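Long-range contacts in putative fusidic acid resistance protein (Staphylococcus aureus, PDB 2YB5), which confers resistance to the antibiotic fusidic acid, probably by binding elongation factor G and promoting clearance of the ribosome: residues I98-V102 / F142-Y146; S165-L171 / K186-Y192; F170-T174 / I211-K215. All blocks are in the same frame, centred on the assembly; numbering follows the deposited sequence.

Contact 1: residues I98-V102 / F142-Y146; sequences IFRKV and FEGIY
The Phe99 ring turns an edge to the backbone of Ile145, with CE1 3.6 Å from Ile145 O and that oxygen close to the plane of the ring. One of its faces is covered by the preceding residue, Ile98, whose CG2 sits over the ring centre, 3.8 Å above the plane. Tyr146 meets the same ring obliquely, the two planes standing at 67°. Their closest approach, 3.7 Å, is between Phe99 CD1 and Tyr146 CD2. The far part of the tyrosine ring is met by Val102, whose CG2 lies 3.6 Å from Tyr146 CE2 and reaches on toward CZ and the hydroxyl. Tyr132, on the adjoining strand, packs edge-to-face with Phe99 and also meets the ring of Tyr146.

The chain leaves helix 92-98 here and folds into a type I turn from Phe99 to Val102, which rests on strand 142-149, the central strand of the five-stranded antiparallel sheet. Along the strand the side chains alternate: Phe142 and Tyr146 send their CB atoms toward segment 98-102, Gly144 between them presents bare backbone, and Ile145 points to the other side, against helix 204-214, while the carboxylate of Glu143 is hydrogen-bonded by Tyr135 and Asn137.

Gly144, lacking a side chain, lets the apolar groups come down onto the strand backbone, and Ile98 CG2 approaches Gly144 CA to 3.6 Å. With CG1 of Ile98 anti to its carbonyl carbon (chi1 -69°), the longer branch heads the other way along the strand and brings CD1 within 3.7 Å of Phe142 CB. No hydrogen bond crosses between the segments; the turn closes on itself through Val102 N and Phe99 O, 2.9 Å apart.

Contact 2: residues S165-L171 / K186-Y192; sequences SDTSLFL and KGDYICY. With ZN (zinc ion), chain C.
Gly187 pairs with Leu171 near the start of segment 186-192, and its CA comes so close to the opposite strand that a CA-H...O contact of 3.0 Å forms with Phe170 O. Asp188 follows in a hydrogen-bonded antiparallel pair: its carbonyl oxygen accepts from Phe170 N at 2.9 Å, and its own N-H returns to Phe170 O. The carboxylate turns to the following residue, OD1 accepting from Tyr189 N at 2.8 Å. Tyr189 lays one ring face over Leu169 in a CH-pi contact, with Leu169 CB 4.0 Å from the centroid and 17° off the ring normal, while CD1 of the leucine reaches across to the backbone of Asp188. On the other side of the sheet, Ile190 holds CG1 between its backbone N and carbonyl carbon (chi1 62°), which carries CD1 to 3.5 Å from Phe170 CB. Its backbone N and O both bond to Ser168.

The CA–CB bond of Cys191 points away from segment 165-171, and SG binds the zinc ion at 2.1 Å, with Ser165 OG 3.2 Å from the sulfur. At Tyr192 the pairing ends with an almost straight hydrogen bond (176°) from its N to Asp166 O, 3.0 Å long. The tyrosine ring passes by Ser168 OG, which is bonded to Ser150 O. Cys158 and Cys161 from a CxxC turn and Cys197 from the following helix complete the four-cysteine site, and this pairing of a hairpin with a zinc knuckle and a helix is that of a treble-clef zinc finger.

Contact 3: residues F170-T174 / I211-K215; sequences FLNKT and IVKIK
Two side chains converge on the backbone carbonyl of Ile214. Asn172 ND2 donates to Ile214 O at 3.0 Å through a nearly straight bond (174°) that lies in the plane of the amide but reaches the acceptor from above the carbonyl plane. Thr174 OG1 donates to the same oxygen at 2.6 Å from a direction closer to that plane. The methyl group of the threonine lies at the chain terminus, Thr174 CG2 standing 3.3 Å from Lys215 O. On the apolar side of Ile214, its CD1 comes within 3.9 Å of Phe170 CE1, the side chain crossing the phenylalanine at about a right angle.

Ile214 lies in the last turn of helix 204-214, and the chain ends one residue later, so no backbone amide four residues on is available to its carbonyl. Side chains from the end of strand 167-172 and the loop beyond it donate to it instead, so the C-terminal helix is fixed to the sheet by hydrogen bonds as well as by apolar packing. The N-H and O-H dipoles would be expected to interact favourably with the negative end of the helix dipole.

Asn172 is itself held by backbone pairing with Lys186, and its CG lies anti to the backbone N (chi1 -173°), which extends the amide toward the helix. Ile214 packs further on Ile145 and Lys186. One turn back, Ile211 O accepts from Ile214 N at 3.1 Å, while the Ile211 side chain lies against Ile145 and Tyr135.

All three contacts use the same antiparallel sheet. Contact 1, on strand 142-149, is partly buried, with Phe99 and Ile145 its buried residues; apolar and aromatic side chains pack on each other and on the strand backbone, without a hydrogen bond between the segments. Contact 2 is strand pairing at the sheet border, rich in backbone hydrogen bonds: the face of Ser168, Phe170 and Ile190 is buried, that of Leu169 and Tyr189 partly to fully exposed. Contact 3 shares Phe170 and Leu171 with contact 2 and is small: a mostly buried helix end met by side-chain donors, with exposed Thr174 and the C-terminal Lys215 at its rim. Ile145 and Tyr146 touch Phe170, Asn172 and Ile211; Lys186 and Gly187 lie against Ile214.

Contact 1: residues I98-V102 / F142-Y146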
loop_
_atom_site.group_PDB
_atom_site.type_symbol
_atom_site.label_atom_id
_atom_site.label_comp_id
_atom_site.label_asym_id
_atom_site.label_seq_id
_atom_site.Cartn_x
_atom_site.Cartn_y
_atom_site.Cartn_z
ATOM N N ILE A 98 13.596 15.573 8.368
ATOM C CA ILE A 98 13.451 14.140 8.628
ATOM C C ILE A 98 14.801 13.438 8.471
ATOM O O ILE A 98 15.170 12.603 9.300
ATOM C CB ILE A 98 12.414 13.510 7.678
ATOM C CG1 ILE A 98 11.014 14.013 8.029
ATOM C CG2 ILE A 98 12.476 11.967 7.729
ATOM C CD1 ILE A 98 9.979 13.765 6.929
ATOM N N PHE A 99 15.541 13.789 7.421
ATOM C CA PHE A 99 16.867 13.210 7.175
ATOM C C PHE A 99 17.993 14.226 7.448
ATOM O O PHE A 99 18.942 14.347 6.668
ATOM C CB PHE A 99 16.930 12.662 5.750
ATOM C CG PHE A 99 15.931 11.571 5.496
ATOM C CD1 PHE A 99 16.024 10.366 6.172
ATOM C CD2 PHE A 99 14.889 11.754 4.612
ATOM C CE1 PHE A 99 15.108 9.363 5.954
ATOM C CE2 PHE A 99 13.958 10.746 4.391
ATOM C CZ PHE A 99 14.070 9.553 5.058
ATOM N N ARG A 100 17.871 14.913 8.589
ATOM C CA ARG A 100 18.762 16.013 9.014
ATOM C C ARG A 100 20.258 15.678 8.944
ATOM O O ARG A 100 21.072 16.542 8.622
ATOM C CB ARG A 100 18.393 16.418 10.456
ATOM C CG ARG A 100 19.286 17.461 11.129
ATOM C CD ARG A 100 19.015 18.861 10.626
ATOM N NE ARG A 100 17.700 19.338 11.066
ATOM C CZ ARG A 100 17.447 19.929 12.235
ATOM N NH1 ARG A 100 18.419 20.147 13.123
ATOM N NH2 ARG A 100 16.203 20.306 12.517
ATOM N N LYS A 101 20.615 14.437 9.260
ATOM C CA LYS A 101 22.026 14.034 9.282
ATOM C C LYS A 101 22.610 13.744 7.895
ATOM O O LYS A 101 23.830 13.604 7.760
ATOM C CB LYS A 101 22.221 12.806 10.179
ATOM C CG LYS A 101 21.993 13.071 11.664
ATOM C CD LYS A 101 22.229 11.802 12.462
ATOM C CE LYS A 101 21.932 11.978 13.944
ATOM N NZ LYS A 101 22.177 10.704 14.704
ATOM N N VAL A 102 21.753 13.645 6.879
ATOM C CA VAL A 102 22.194 13.359 5.520
ATOM C C VAL A 102 22.547 14.674 4.834
ATOM O O VAL A 102 21.681 15.516 4.612
ATOM C CB VAL A 102 21.103 12.601 4.727
ATOM C CG1 VAL A 102 21.517 12.382 3.275
ATOM C CG2 VAL A 102 20.799 11.271 5.403
ATOM N N PHE A 142 4.958 12.989 9.980
ATOM C CA PHE A 142 5.933 12.386 9.098
ATOM C C PHE A 142 7.046 11.741 9.899
ATOM O O PHE A 142 7.557 12.321 10.852
ATOM C CB PHE A 142 6.534 13.423 8.141
ATOM C CG PHE A 142 5.631 13.810 7.004
ATOM C CD1 PHE A 142 5.137 12.848 6.123
ATOM C CD2 PHE A 142 5.324 15.152 6.777
ATOM C CE1 PHE A 142 4.310 13.212 5.050
ATOM C CE2 PHE A 142 4.507 15.532 5.711
ATOM C CZ PHE A 142 3.993 14.556 4.845
ATOM N N GLU A 143 7.371 10.510 9.525
ATOM C CA GLU A 143 8.579 9.842 9.968
ATOM C C GLU A 143 9.304 9.364 8.723
ATOM O O GLU A 143 8.727 9.320 7.634
ATOM C CB GLU A 143 8.254 8.652 10.875
ATOM C CG GLU A 143 7.948 9.052 12.309
ATOM C CD GLU A 143 7.460 7.899 13.154
ATOM O OE1 GLU A 143 7.416 6.748 12.650
ATOM O OE2 GLU A 143 7.112 8.152 14.326
ATOM N N GLY A 144 10.571 9.013 8.895
ATOM C CA GLY A 144 11.382 8.519 7.807
ATOM C C GLY A 144 12.512 7.643 8.311
ATOM O O GLY A 144 12.985 7.779 9.454
ATOM N N ILE A 145 12.941 6.739 7.444
ATOM C CA ILE A 145 14.044 5.843 7.716
ATOM C C ILE A 145 14.792 5.679 6.396
ATOM O O ILE A 145 14.219 5.902 5.335
ATOM C CB ILE A 145 13.495 4.488 8.231
ATOM C CG1 ILE A 145 14.594 3.645 8.869
ATOM C CG2 ILE A 145 12.818 3.719 7.100
ATOM C CD1 ILE A 145 14.104 2.282 9.388
ATOM N N TYR A 146 16.065 5.312 6.453
ATOM C CA TYR A 146 16.794 4.910 5.249
ATOM C C TYR A 146 17.782 3.801 5.568
ATOM O O TYR A 146 18.113 3.572 6.725
ATOM C CB TYR A 146 17.521 6.090 4.606
ATOM C CG TYR A 146 18.720 6.623 5.359
ATOM C CD1 TYR A 146 19.999 6.104 5.139
ATOM C CD2 TYR A 146 18.588 7.671 6.256
ATOM C CE1 TYR A 146 21.103 6.598 5.825
ATOM C CE2 TYR A 146 19.687 8.183 6.936
ATOM C CZ TYR A 146 20.939 7.646 6.721
ATOM O OH TYR A 146 22.017 8.157 7.404
#

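Contact 2: residues S165-L171 / K186-Y192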
loop_
_atom_site.group_PDB
_atom_site.type_symbol
_atom_site.label_atom_id
_atom_site.label_comp_id
_atom_site.label_asym_id
_atom_site.label_seq_id
_atom_site.Cartn_x
_atom_site.Cartn_y
_atom_site.Cartn_z
ATOM N N SER A 165 7.905 -10.890 -4.627
ATOM C CA SER A 165 8.355 -9.843 -5.546
ATOM C C SER A 165 9.863 -9.915 -5.771
ATOM O O SER A 165 10.539 -10.780 -5.215
ATOM C CB SER A 165 7.982 -8.456 -5.005
ATOM O OG SER A 165 8.931 -7.991 -4.068
ATOM N N ASP A 166 10.379 -9.004 -6.593
ATOM C CA ASP A 166 11.820 -8.835 -6.729
ATOM C C ASP A 166 12.281 -8.057 -5.506
ATOM O O ASP A 166 11.970 -6.873 -5.367
ATOM C CB ASP A 166 12.173 -8.094 -8.017
ATOM C CG ASP A 166 11.803 -8.876 -9.275
ATOM O OD1 ASP A 166 11.947 -10.113 -9.291
ATOM O OD2 ASP A 166 11.370 -8.238 -10.256
ATOM N N THR A 167 12.988 -8.736 -4.605
ATOM C CA THR A 167 13.327 -8.184 -3.306
ATOM C C THR A 167 14.829 -7.985 -3.141
ATOM O O THR A 167 15.629 -8.563 -3.868
ATOM C CB THR A 167 12.829 -9.099 -2.164
ATOM O OG1 THR A 167 13.672 -10.252 -2.070
ATOM C CG2 THR A 167 11.375 -9.535 -2.401
ATOM N N SER A 168 15.202 -7.141 -2.190
ATOM C CA SER A 168 16.594 -7.024 -1.770
ATOM C C SER A 168 16.627 -6.756 -0.286
ATOM O O SER A 168 15.632 -6.312 0.309
ATOM C CB SER A 168 17.302 -5.883 -2.479
ATOM O OG SER A 168 17.245 -6.039 -3.880
ATOM N N LEU A 169 17.788 -7.000 0.303
ATOM C CA LEU A 169 17.954 -6.855 1.733
ATOM C C LEU A 169 18.114 -5.381 2.059
ATOM O O LEU A 169 19.051 -4.731 1.589
ATOM C CB LEU A 169 19.170 -7.648 2.221
ATOM C CG LEU A 169 19.450 -7.606 3.722
ATOM C CD1 LEU A 169 18.242 -8.097 4.525
ATOM C CD2 LEU A 169 20.707 -8.439 4.044
ATOM N N PHE A 170 17.187 -4.867 2.861
ATOM C CA PHE A 170 17.239 -3.492 3.339
ATOM C C PHE A 170 17.840 -3.501 4.740
ATOM O O PHE A 170 17.239 -4.040 5.665
ATOM C CB PHE A 170 15.827 -2.895 3.370
ATOM C CG PHE A 170 15.764 -1.499 3.929
ATOM C CD1 PHE A 170 15.689 -1.279 5.302
ATOM C CD2 PHE A 170 15.740 -0.392 3.079
ATOM C CE1 PHE A 170 15.603 0.034 5.817
ATOM C CE2 PHE A 170 15.662 0.907 3.588
ATOM C CZ PHE A 170 15.602 1.119 4.948
ATOM N N LEU A 171 19.016 -2.894 4.888
ATOM C CA LEU A 171 19.701 -2.827 6.168
ATOM C C LEU A 171 19.646 -1.423 6.750
ATOM O O LEU A 171 20.114 -0.466 6.136
ATOM C CB LEU A 171 21.160 -3.271 6.017
ATOM C CG LEU A 171 21.347 -4.773 5.764
ATOM C CD1 LEU A 171 22.822 -5.135 5.747
ATOM C CD2 LEU A 171 20.615 -5.573 6.797
ATOM N N LYS A 186 20.183 -4.089 11.344
ATOM C CA LYS A 186 18.872 -4.719 11.373
ATOM C C LYS A 186 18.137 -4.463 10.072
ATOM O O LYS A 186 18.190 -3.371 9.505
ATOM C CB LYS A 186 18.054 -4.231 12.567
ATOM C CG LYS A 186 18.329 -5.042 13.820
ATOM C CD LYS A 186 17.589 -4.521 15.042
ATOM C CE LYS A 186 17.793 -5.464 16.236
ATOM N NZ LYS A 186 17.961 -4.731 17.522
ATOM N N GLY A 187 17.443 -5.476 9.592
ATOM C CA GLY A 187 16.773 -5.340 8.330
ATOM C C GLY A 187 16.059 -6.577 7.885
ATOM O O GLY A 187 15.960 -7.564 8.623
ATOM N N ASP A 188 15.546 -6.510 6.667
ATOM C CA ASP A 188 14.928 -7.656 6.047
ATOM C C ASP A 188 14.767 -7.439 4.555
ATOM O O ASP A 188 15.043 -6.355 4.041
ATOM C CB ASP A 188 13.572 -7.967 6.696
ATOM C CG ASP A 188 13.311 -9.465 6.810
ATOM O OD1 ASP A 188 13.861 -10.243 6.003
ATOM O OD2 ASP A 188 12.535 -9.867 7.701
ATOM N N TYR A 189 14.338 -8.487 3.867
ATOM C CA TYR A 189 14.082 -8.419 2.438
ATOM C C TYR A 189 12.748 -7.722 2.151
ATOM O O TYR A 189 11.718 -8.091 2.698
ATOM C CB TYR A 189 14.125 -9.822 1.807
ATOM C CG TYR A 189 15.557 -10.347 1.675
ATOM C CD1 TYR A 189 16.190 -10.989 2.738
ATOM C CD2 TYR A 189 16.281 -10.174 0.497
ATOM C CE1 TYR A 189 17.497 -11.455 2.629
ATOM C CE2 TYR A 189 17.595 -10.643 0.378
ATOM C CZ TYR A 189 18.193 -11.277 1.449
ATOM O OH TYR A 189 19.485 -11.736 1.333
ATOM N N ILE A 190 12.804 -6.713 1.282
ATOM C CA ILE A 190 11.634 -5.965 0.858
ATOM C C ILE A 190 11.660 -5.721 -0.655
ATOM O O ILE A 190 12.693 -5.905 -1.308
ATOM C CB ILE A 190 11.531 -4.599 1.577
ATOM C CG1 ILE A 190 12.746 -3.713 1.245
ATOM C CG2 ILE A 190 11.371 -4.792 3.084
ATOM C CD1 ILE A 190 12.700 -2.310 1.879
ATOM N N CYS A 191 10.524 -5.279 -1.187
ATOM C CA CYS A 191 10.398 -4.963 -2.603
ATOM C C CYS A 191 11.463 -3.935 -2.971
ATOM O O CYS A 191 11.582 -2.900 -2.326
ATOM C CB CYS A 191 9.009 -4.405 -2.913
ATOM S SG CYS A 191 7.548 -5.533 -2.659
ATOM N N TYR A 192 12.260 -4.231 -3.993
ATOM C CA TYR A 192 13.215 -3.264 -4.493
ATOM C C TYR A 192 12.499 -1.987 -4.951
ATOM O O TYR A 192 12.953 -0.872 -4.686
ATOM C CB TYR A 192 13.997 -3.833 -5.670
ATOM C CG TYR A 192 15.157 -2.948 -6.039
ATOM C CD1 TYR A 192 16.285 -2.902 -5.231
ATOM C CD2 TYR A 192 15.112 -2.125 -7.164
ATOM C CE1 TYR A 192 17.353 -2.076 -5.538
ATOM C CE2 TYR A 192 16.178 -1.301 -7.482
ATOM C CZ TYR A 192 17.295 -1.279 -6.656
ATOM O OH TYR A 192 18.378 -0.486 -6.941
HETATM ZN ZN ZN C . 6.556 -5.155 -0.818
#

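Contact 3: residues F170-T174 / I211-K215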
loop_
_atom_site.group_PDB
_atom_site.type_symbol
_atom_site.label_atom_id
_atom_site.label_comp_id
_atom_site.label_asym_id
_atom_site.label_seq_id
_atom_site.Cartn_x
_atom_site.Cartn_y
_atom_site.Cartn_z
ATOM N N PHE A 170 17.187 -4.867 2.861
ATOM C CA PHE A 170 17.239 -3.492 3.339
ATOM C C PHE A 170 17.840 -3.501 4.740
ATOM O O PHE A 170 17.239 -4.040 5.665
ATOM C CB PHE A 170 15.827 -2.895 3.370
ATOM C CG PHE A 170 15.764 -1.499 3.929
ATOM C CD1 PHE A 170 15.689 -1.279 5.302
ATOM C CD2 PHE A 170 15.740 -0.392 3.079
ATOM C CE1 PHE A 170 15.603 0.034 5.817
ATOM C CE2 PHE A 170 15.662 0.907 3.588
ATOM C CZ PHE A 170 15.602 1.119 4.948
ATOM N N LEU A 171 19.016 -2.894 4.888
ATOM C CA LEU A 171 19.701 -2.827 6.168
ATOM C C LEU A 171 19.646 -1.423 6.750
ATOM O O LEU A 171 20.114 -0.466 6.136
ATOM C CB LEU A 171 21.160 -3.271 6.017
ATOM C CG LEU A 171 21.347 -4.773 5.764
ATOM C CD1 LEU A 171 22.822 -5.135 5.747
ATOM C CD2 LEU A 171 20.615 -5.573 6.797
ATOM N N ASN A 172 19.056 -1.319 7.932
ATOM C CA ASN A 172 19.040 -0.084 8.689
ATOM C C ASN A 172 20.290 -0.075 9.563
ATOM O O ASN A 172 20.814 -1.135 9.895
ATOM C CB ASN A 172 17.767 -0.002 9.542
ATOM C CG ASN A 172 17.609 1.338 10.230
ATOM O OD1 ASN A 172 17.942 2.385 9.674
ATOM N ND2 ASN A 172 17.098 1.311 11.451
ATOM N N LYS A 173 20.770 1.110 9.924
ATOM C CA LYS A 173 21.976 1.230 10.753
ATOM C C LYS A 173 21.713 0.753 12.185
ATOM O O LYS A 173 22.406 -0.141 12.673
ATOM C CB LYS A 173 22.494 2.678 10.757
ATOM N N THR A 174 20.724 1.362 12.840
ATOM C CA THR A 174 20.285 0.981 14.198
ATOM C C THR A 174 21.374 1.198 15.250
ATOM O O THR A 174 21.092 1.646 16.364
ATOM C CB THR A 174 19.780 -0.485 14.255
ATOM O OG1 THR A 174 18.749 -0.678 13.274
ATOM C CG2 THR A 174 19.224 -0.823 15.642
ATOM N N ILE A 211 9.057 -1.407 10.621
ATOM C CA ILE A 211 9.890 -0.312 11.137
ATOM C C ILE A 211 10.318 -0.605 12.571
ATOM O O ILE A 211 11.504 -0.538 12.882
ATOM C CB ILE A 211 9.174 1.051 11.078
ATOM C CG1 ILE A 211 8.933 1.485 9.632
ATOM C CG2 ILE A 211 9.996 2.150 11.782
ATOM C CD1 ILE A 211 10.162 1.826 8.872
ATOM N N VAL A 212 9.349 -0.961 13.416
ATOM C CA VAL A 212 9.580 -1.271 14.831
ATOM C C VAL A 212 10.651 -2.339 15.042
ATOM O O VAL A 212 11.453 -2.238 15.962
ATOM C CB VAL A 212 8.264 -1.725 15.527
ATOM C CG1 VAL A 212 8.547 -2.497 16.841
ATOM C CG2 VAL A 212 7.380 -0.528 15.801
ATOM N N LYS A 213 10.665 -3.352 14.186
ATOM C CA LYS A 213 11.578 -4.480 14.344
ATOM C C LYS A 213 13.003 -4.184 13.882
ATOM O O LYS A 213 13.939 -4.878 14.279
ATOM C CB LYS A 213 11.024 -5.693 13.610
ATOM C CG LYS A 213 9.760 -6.233 14.268
ATOM C CD LYS A 213 9.007 -7.194 13.357
ATOM C CE LYS A 213 7.854 -7.863 14.103
ATOM N NZ LYS A 213 8.332 -8.833 15.137
ATOM N N ILE A 214 13.181 -3.161 13.055
ATOM C CA ILE A 214 14.521 -2.826 12.565
ATOM C C ILE A 214 15.063 -1.480 13.063
ATOM O O ILE A 214 16.226 -1.168 12.824
ATOM C CB ILE A 214 14.588 -2.878 11.012
ATOM C CG1 ILE A 214 13.816 -1.715 10.390
ATOM C CG2 ILE A 214 14.036 -4.217 10.500
ATOM C CD1 ILE A 214 13.967 -1.617 8.887
ATOM N N LYS A 215 14.237 -0.696 13.759
ATOM C CA LYS A 215 14.572 0.713 14.081
ATOM C C LYS A 215 15.531 0.814 15.271
ATOM O O LYS A 215 16.035 -0.196 15.774
ATOM C CB LYS A 215 13.292 1.520 14.367
ATOM C CG LYS A 215 13.392 3.038 14.152
ATOM C CD LYS A 215 12.180 3.767 14.745
ATOM C CE LYS A 215 12.135 5.254 14.363
ATOM N NZ LYS A 215 11.611 5.506 12.981
#